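PDB 4YJW: DUF3829 family protein from Bacteroides vulgatus, which is of unknown function but folds as a bundle of long helices and is probably a lipoprotein. Local coordinates for residues 11-25 with 145-159. Residues are numbered along the deposited sequence; the frame is centred on the assembly and turned at random.
Sequences SVENANEVMKYYDTS and FDILTPIVEGAKITL
Ala15 and Ala155 meet where helix 10-32 and helix 121-159 come nearest within these segments, and they illustrate how small residues let two helices running obliquely antiparallel close in. Their CA atoms are 4.5 Å apart and Ala15 CB stands 3.9 Å from Ala155 CB, whereas at an angle of 137° the axes have spread by Ser25 and Phe145. Larger side chains take up the widening gap. Beside the alanines, two interlocking knobs pack into holes: selenomethionine Met19, its chain bent at chi2 and chi3, sits among Val152, Ala155, Lys156 and Leu159, SE against Ala155 CB and Val152 CG1 and CG against Leu159 CD1, while Leu159 sits among Val12, Ala15, Asn16 and Met19. Val18 CG1 packs against Ala155 CB and, at 3.8 Å, Ile151 CG2. Further along, Val152 CG2 lies over one face of the Tyr22 ring in a CH-pi contact, 3.9 Å from its centroid, and Leu148 CD1 comes to the ring's edge. Tyr22 CG stands anti to the backbone N (chi1 177°), which lays the ring against Val152, with OH ending near Thr149 CG2. With an alanine here, Val152 CG2 would probably lose its aromatic cover and a gap would open beside Leu148. Leu148 also reaches inward, CD2 lying 3.7 Å from Tyr21 CD1; Tyr21 OH bonds to Val70 O and Ser25 OG to Tyr89 OH, tying this buried side to helices 64-71 and 79-111. The margin is exposed and lightly covered: Lys156 runs past Met19 with its aliphatic chain alongside, CE 4.3 Å from Met19 CE, and Ser11 OG merely lies against Thr158 CG2, 3.4 Å away. Thr158 OG1 instead bonds to Gly154 O within its own helix. With no hydrogen bond or salt bridge between the segments, their association here rests on apolar burial and close fit.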
loop_
_atom_site.group_PDB
_atom_site.type_symbol
_atom_site.label_atom_id
_atom_site.label_comp_id
_atom_site.label_asym_id
_atom_site.label_seq_id
_atom_site.Cartn_x
_atom_site.Cartn_y
_atom_site.Cartn_z
ATOM N N SER A 11 -28.675 -11.687 -3.790
ATOM C CA SER A 11 -27.961 -10.605 -4.445
ATOM C C SER A 11 -27.953 -9.393 -3.527
ATOM O O SER A 11 -26.975 -8.650 -3.532
ATOM C CB SER A 11 -28.605 -10.266 -5.785
ATOM O OG SER A 11 -27.806 -9.342 -6.502
ATOM N N VAL A 12 -29.046 -9.191 -2.746
ATOM C CA VAL A 12 -29.180 -8.091 -1.771
ATOM C C VAL A 12 -28.109 -8.267 -0.663
ATOM O O VAL A 12 -27.439 -7.288 -0.293
ATOM C CB VAL A 12 -30.622 -8.006 -1.193
ATOM C CG1 VAL A 12 -30.717 -7.010 -0.033
ATOM C CG2 VAL A 12 -31.626 -7.652 -2.283
ATOM N N GLU A 13 -27.941 -9.515 -0.157
ATOM C CA GLU A 13 -26.936 -9.782 0.876
ATOM C C GLU A 13 -25.531 -9.644 0.281
ATOM O O GLU A 13 -24.662 -9.069 0.933
ATOM C CB GLU A 13 -27.136 -11.139 1.578
ATOM C CG GLU A 13 -27.039 -12.387 0.715
ATOM C CD GLU A 13 -27.074 -13.693 1.488
ATOM O OE1 GLU A 13 -27.976 -13.864 2.342
ATOM O OE2 GLU A 13 -26.213 -14.560 1.219
ATOM N N ASN A 14 -25.325 -10.094 -0.987
ATOM C CA ASN A 14 -24.034 -9.973 -1.693
ATOM C C ASN A 14 -23.666 -8.497 -1.912
ATOM O O ASN A 14 -22.500 -8.108 -1.743
ATOM C CB ASN A 14 -24.075 -10.717 -3.037
ATOM C CG ASN A 14 -23.769 -12.195 -2.939
ATOM O OD1 ASN A 14 -23.530 -12.747 -1.859
ATOM N ND2 ASN A 14 -23.723 -12.861 -4.083
ATOM N N ALA A 15 -24.675 -7.674 -2.236
ATOM C CA ALA A 15 -24.521 -6.236 -2.438
ATOM C C ALA A 15 -24.145 -5.544 -1.131
ATOM O O ALA A 15 -23.314 -4.639 -1.149
ATOM C CB ALA A 15 -25.796 -5.637 -3.010
ATOM N N ASN A 16 -24.718 -5.992 0.014
ATOM C CA ASN A 16 -24.367 -5.413 1.310
ATOM C C ASN A 16 -22.917 -5.704 1.649
ATOM O O ASN A 16 -22.252 -4.854 2.249
ATOM C CB ASN A 16 -25.281 -5.930 2.417
ATOM C CG ASN A 16 -26.637 -5.276 2.418
ATOM O OD1 ASN A 16 -26.772 -4.060 2.187
ATOM N ND2 ASN A 16 -27.669 -6.067 2.710
ATOM N N GLU A 17 -22.420 -6.891 1.260
ATOM C CA GLU A 17 -21.023 -7.269 1.506
ATOM C C GLU A 17 -20.112 -6.451 0.606
ATOM O O GLU A 17 -19.040 -6.048 1.042
ATOM C CB GLU A 17 -20.773 -8.783 1.315
ATOM C CG GLU A 17 -21.507 -9.665 2.326
ATOM C CD GLU A 17 -21.224 -9.333 3.783
ATOM O OE1 GLU A 17 -20.032 -9.285 4.169
ATOM O OE2 GLU A 17 -22.197 -9.050 4.519
ATOM N N VAL A 18 -20.526 -6.189 -0.650
ATOM C CA VAL A 18 -19.721 -5.336 -1.541
ATOM C C VAL A 18 -19.555 -3.948 -0.891
ATOM O O VAL A 18 -18.440 -3.427 -0.856
ATOM C CB VAL A 18 -20.348 -5.237 -2.963
ATOM C CG1 VAL A 18 -19.644 -4.171 -3.812
ATOM C CG2 VAL A 18 -20.304 -6.594 -3.666
HETATM N N MSE A 19 -20.644 -3.378 -0.332
HETATM C CA MSE A 19 -20.577 -2.056 0.324
HETATM C C MSE A 19 -19.612 -2.074 1.527
HETATM O O MSE A 19 -18.860 -1.118 1.727
HETATM C CB MSE A 19 -21.981 -1.580 0.771
HETATM C CG MSE A 19 -22.958 -1.352 -0.388
HETATM SE SE MSE A 19 -22.208 -0.325 -1.880
HETATM C CE MSE A 19 -21.718 1.313 -0.963
ATOM N N LYS A 20 -19.615 -3.168 2.302
ATOM C CA LYS A 20 -18.722 -3.316 3.468
ATOM C C LYS A 20 -17.278 -3.346 2.986
ATOM O O LYS A 20 -16.428 -2.646 3.543
ATOM C CB LYS A 20 -19.054 -4.563 4.292
ATOM C CG LYS A 20 -20.452 -4.536 4.940
ATOM C CD LYS A 20 -20.728 -5.854 5.706
ATOM C CE LYS A 20 -22.168 -5.914 6.164
ATOM N NZ LYS A 20 -22.520 -7.263 6.713
ATOM N N TYR A 21 -17.016 -4.129 1.923
ATOM C CA TYR A 21 -15.685 -4.261 1.331
ATOM C C TYR A 21 -15.195 -2.910 0.804
ATOM O O TYR A 21 -14.049 -2.527 1.048
ATOM C CB TYR A 21 -15.697 -5.321 0.215
ATOM C CG TYR A 21 -14.304 -5.697 -0.255
ATOM C CD1 TYR A 21 -13.647 -4.941 -1.228
ATOM C CD2 TYR A 21 -13.674 -6.847 0.213
ATOM C CE1 TYR A 21 -12.370 -5.280 -1.670
ATOM C CE2 TYR A 21 -12.401 -7.209 -0.239
ATOM C CZ TYR A 21 -11.757 -6.420 -1.181
ATOM O OH TYR A 21 -10.503 -6.740 -1.651
ATOM N N TYR A 22 -16.083 -2.161 0.124
ATOM C CA TYR A 22 -15.716 -0.841 -0.403
ATOM C C TYR A 22 -15.432 0.147 0.736
ATOM O O TYR A 22 -14.416 0.845 0.700
ATOM C CB TYR A 22 -16.823 -0.304 -1.299
ATOM C CG TYR A 22 -16.554 1.086 -1.834
ATOM C CD1 TYR A 22 -15.454 1.342 -2.650
ATOM C CD2 TYR A 22 -17.445 2.128 -1.597
ATOM C CE1 TYR A 22 -15.224 2.610 -3.180
ATOM C CE2 TYR A 22 -17.240 3.397 -2.151
ATOM C CZ TYR A 22 -16.110 3.639 -2.912
ATOM O OH TYR A 22 -15.893 4.891 -3.441
ATOM N N ASP A 23 -16.325 0.222 1.728
ATOM C CA ASP A 23 -16.127 1.129 2.873
ATOM C C ASP A 23 -14.791 0.839 3.594
ATOM O O ASP A 23 -14.059 1.777 3.909
ATOM C CB ASP A 23 -17.315 1.029 3.854
ATOM C CG ASP A 23 -18.620 1.593 3.306
ATOM O OD1 ASP A 23 -18.564 2.472 2.408
ATOM O OD2 ASP A 23 -19.696 1.163 3.775
ATOM N N THR A 24 -14.455 -0.458 3.812
ATOM C CA THR A 24 -13.214 -0.870 4.485
ATOM C C THR A 24 -12.034 -0.493 3.578
ATOM O O THR A 24 -11.054 0.082 4.067
ATOM C CB THR A 24 -13.270 -2.374 4.816
ATOM O OG1 THR A 24 -14.414 -2.609 5.663
ATOM C CG2 THR A 24 -12.013 -2.856 5.523
ATOM N N SER A 25 -12.161 -0.746 2.253
ATOM C CA SER A 25 -11.115 -0.392 1.279
ATOM C C SER A 25 -10.819 1.106 1.328
ATOM O O SER A 25 -9.654 1.491 1.328
ATOM C CB SER A 25 -11.520 -0.794 -0.136
ATOM O OG SER A 25 -11.433 -2.206 -0.255
ATOM N N PHE A 145 -9.399 0.782 -6.408
ATOM C CA PHE A 145 -10.568 1.664 -6.554
ATOM C C PHE A 145 -11.217 1.501 -7.927
ATOM O O PHE A 145 -12.453 1.461 -8.017
ATOM C CB PHE A 145 -10.197 3.141 -6.324
ATOM C CG PHE A 145 -9.922 3.481 -4.876
ATOM C CD1 PHE A 145 -10.796 3.074 -3.868
ATOM C CD2 PHE A 145 -8.819 4.252 -4.524
ATOM C CE1 PHE A 145 -10.531 3.367 -2.528
ATOM C CE2 PHE A 145 -8.569 4.568 -3.186
ATOM C CZ PHE A 145 -9.421 4.119 -2.196
ATOM N N ASP A 146 -10.399 1.337 -8.989
ATOM C CA ASP A 146 -10.940 1.177 -10.354
ATOM C C ASP A 146 -11.697 -0.133 -10.538
ATOM O O ASP A 146 -12.683 -0.155 -11.285
ATOM C CB ASP A 146 -9.845 1.315 -11.412
ATOM C CG ASP A 146 -9.273 2.717 -11.483
ATOM O OD1 ASP A 146 -9.812 3.620 -10.791
ATOM O OD2 ASP A 146 -8.255 2.902 -12.173
ATOM N N ILE A 147 -11.278 -1.215 -9.855
ATOM C CA ILE A 147 -12.024 -2.483 -9.912
ATOM C C ILE A 147 -13.369 -2.311 -9.184
ATOM O O ILE A 147 -14.409 -2.787 -9.641
ATOM C CB ILE A 147 -11.205 -3.660 -9.266
ATOM C CG1 ILE A 147 -9.972 -4.033 -10.104
ATOM C CG2 ILE A 147 -12.089 -4.904 -9.014
ATOM C CD1 ILE A 147 -8.874 -4.751 -9.295
ATOM N N LEU A 148 -13.320 -1.699 -8.007
ATOM C CA LEU A 148 -14.483 -1.604 -7.128
ATOM C C LEU A 148 -15.574 -0.616 -7.559
ATOM O O LEU A 148 -16.743 -0.952 -7.433
ATOM C CB LEU A 148 -14.032 -1.219 -5.717
ATOM C CG LEU A 148 -13.225 -2.253 -4.894
ATOM C CD1 LEU A 148 -12.820 -1.660 -3.547
ATOM C CD2 LEU A 148 -14.040 -3.513 -4.619
ATOM N N THR A 149 -15.231 0.601 -7.994
ATOM C CA THR A 149 -16.294 1.601 -8.204
ATOM C C THR A 149 -17.399 1.101 -9.221
ATOM O O THR A 149 -18.556 1.285 -8.853
ATOM C CB THR A 149 -15.750 2.995 -8.513
ATOM O OG1 THR A 149 -14.816 2.935 -9.566
ATOM C CG2 THR A 149 -15.068 3.628 -7.285
ATOM N N PRO A 150 -17.161 0.353 -10.336
ATOM C CA PRO A 150 -18.305 -0.121 -11.148
ATOM C C PRO A 150 -19.145 -1.198 -10.434
ATOM O O PRO A 150 -20.365 -1.223 -10.595
ATOM C CB PRO A 150 -17.641 -0.691 -12.405
ATOM C CG PRO A 150 -16.267 -0.039 -12.456
ATOM C CD PRO A 150 -15.879 0.033 -11.003
ATOM N N ILE A 151 -18.493 -2.072 -9.621
ATOM C CA ILE A 151 -19.162 -3.127 -8.832
ATOM C C ILE A 151 -20.041 -2.470 -7.747
ATOM O O ILE A 151 -21.159 -2.929 -7.485
ATOM C CB ILE A 151 -18.121 -4.113 -8.191
ATOM C CG1 ILE A 151 -17.179 -4.728 -9.250
ATOM C CG2 ILE A 151 -18.840 -5.230 -7.376
ATOM C CD1 ILE A 151 -15.939 -5.498 -8.669
ATOM N N VAL A 152 -19.518 -1.399 -7.119
ATOM C CA VAL A 152 -20.187 -0.608 -6.084
ATOM C C VAL A 152 -21.470 -0.007 -6.676
ATOM O O VAL A 152 -22.525 -0.055 -6.022
ATOM C CB VAL A 152 -19.236 0.448 -5.479
ATOM C CG1 VAL A 152 -20.004 1.518 -4.692
ATOM C CG2 VAL A 152 -18.236 -0.241 -4.557
ATOM N N GLU A 153 -21.393 0.515 -7.922
ATOM C CA GLU A 153 -22.565 1.060 -8.616
ATOM C C GLU A 153 -23.593 -0.063 -8.823
ATOM O O GLU A 153 -24.791 0.148 -8.637
ATOM C CB GLU A 153 -22.168 1.731 -9.947
ATOM C CG GLU A 153 -23.324 2.322 -10.757
ATOM C CD GLU A 153 -24.417 3.098 -10.033
ATOM O OE1 GLU A 153 -24.098 3.922 -9.145
ATOM O OE2 GLU A 153 -25.599 2.909 -10.394
ATOM N N GLY A 154 -23.097 -1.262 -9.152
ATOM C CA GLY A 154 -23.923 -2.450 -9.346
ATOM C C GLY A 154 -24.615 -2.850 -8.047
ATOM O O GLY A 154 -25.782 -3.260 -8.056
ATOM N N ALA A 155 -23.907 -2.693 -6.906
ATOM C CA ALA A 155 -24.423 -2.997 -5.567
ATOM C C ALA A 155 -25.497 -1.980 -5.172
ATOM O O ALA A 155 -26.524 -2.352 -4.596
ATOM C CB ALA A 155 -23.286 -3.002 -4.545
ATOM N N LYS A 156 -25.282 -0.703 -5.515
ATOM C CA LYS A 156 -26.254 0.358 -5.242
ATOM C C LYS A 156 -27.562 0.080 -6.014
ATOM O O LYS A 156 -28.645 0.231 -5.440
ATOM C CB LYS A 156 -25.674 1.732 -5.586
ATOM C CG LYS A 156 -24.631 2.203 -4.575
ATOM C CD LYS A 156 -24.092 3.574 -4.948
ATOM C CE LYS A 156 -22.937 3.991 -4.080
ATOM N NZ LYS A 156 -22.445 5.342 -4.448
ATOM N N ILE A 157 -27.459 -0.433 -7.266
ATOM C CA ILE A 157 -28.633 -0.824 -8.071
ATOM C C ILE A 157 -29.437 -1.900 -7.313
ATOM O O ILE A 157 -30.650 -1.750 -7.150
ATOM C CB ILE A 157 -28.224 -1.324 -9.489
ATOM C CG1 ILE A 157 -27.685 -0.172 -10.367
ATOM C CG2 ILE A 157 -29.383 -2.087 -10.181
ATOM C CD1 ILE A 157 -26.889 -0.645 -11.599
ATOM N N THR A 158 -28.757 -2.967 -6.844
ATOM C CA THR A 158 -29.398 -4.068 -6.121
ATOM C C THR A 158 -30.060 -3.559 -4.834
ATOM O O THR A 158 -31.178 -3.985 -4.533
ATOM C CB THR A 158 -28.385 -5.198 -5.842
ATOM O OG1 THR A 158 -27.787 -5.607 -7.077
ATOM C CG2 THR A 158 -29.020 -6.416 -5.180
ATOM N N LEU A 159 -29.423 -2.601 -4.132
ATOM C CA LEU A 159 -29.916 -2.096 -2.841
ATOM C C LEU A 159 -30.938 -0.940 -2.920
ATOM O O LEU A 159 -31.449 -0.537 -1.869
ATOM C CB LEU A 159 -28.749 -1.681 -1.932
ATOM C CG LEU A 159 -27.837 -2.811 -1.478
ATOM C CD1 LEU A 159 -26.608 -2.265 -0.771
ATOM C CD2 LEU A 159 -28.583 -3.826 -0.608
#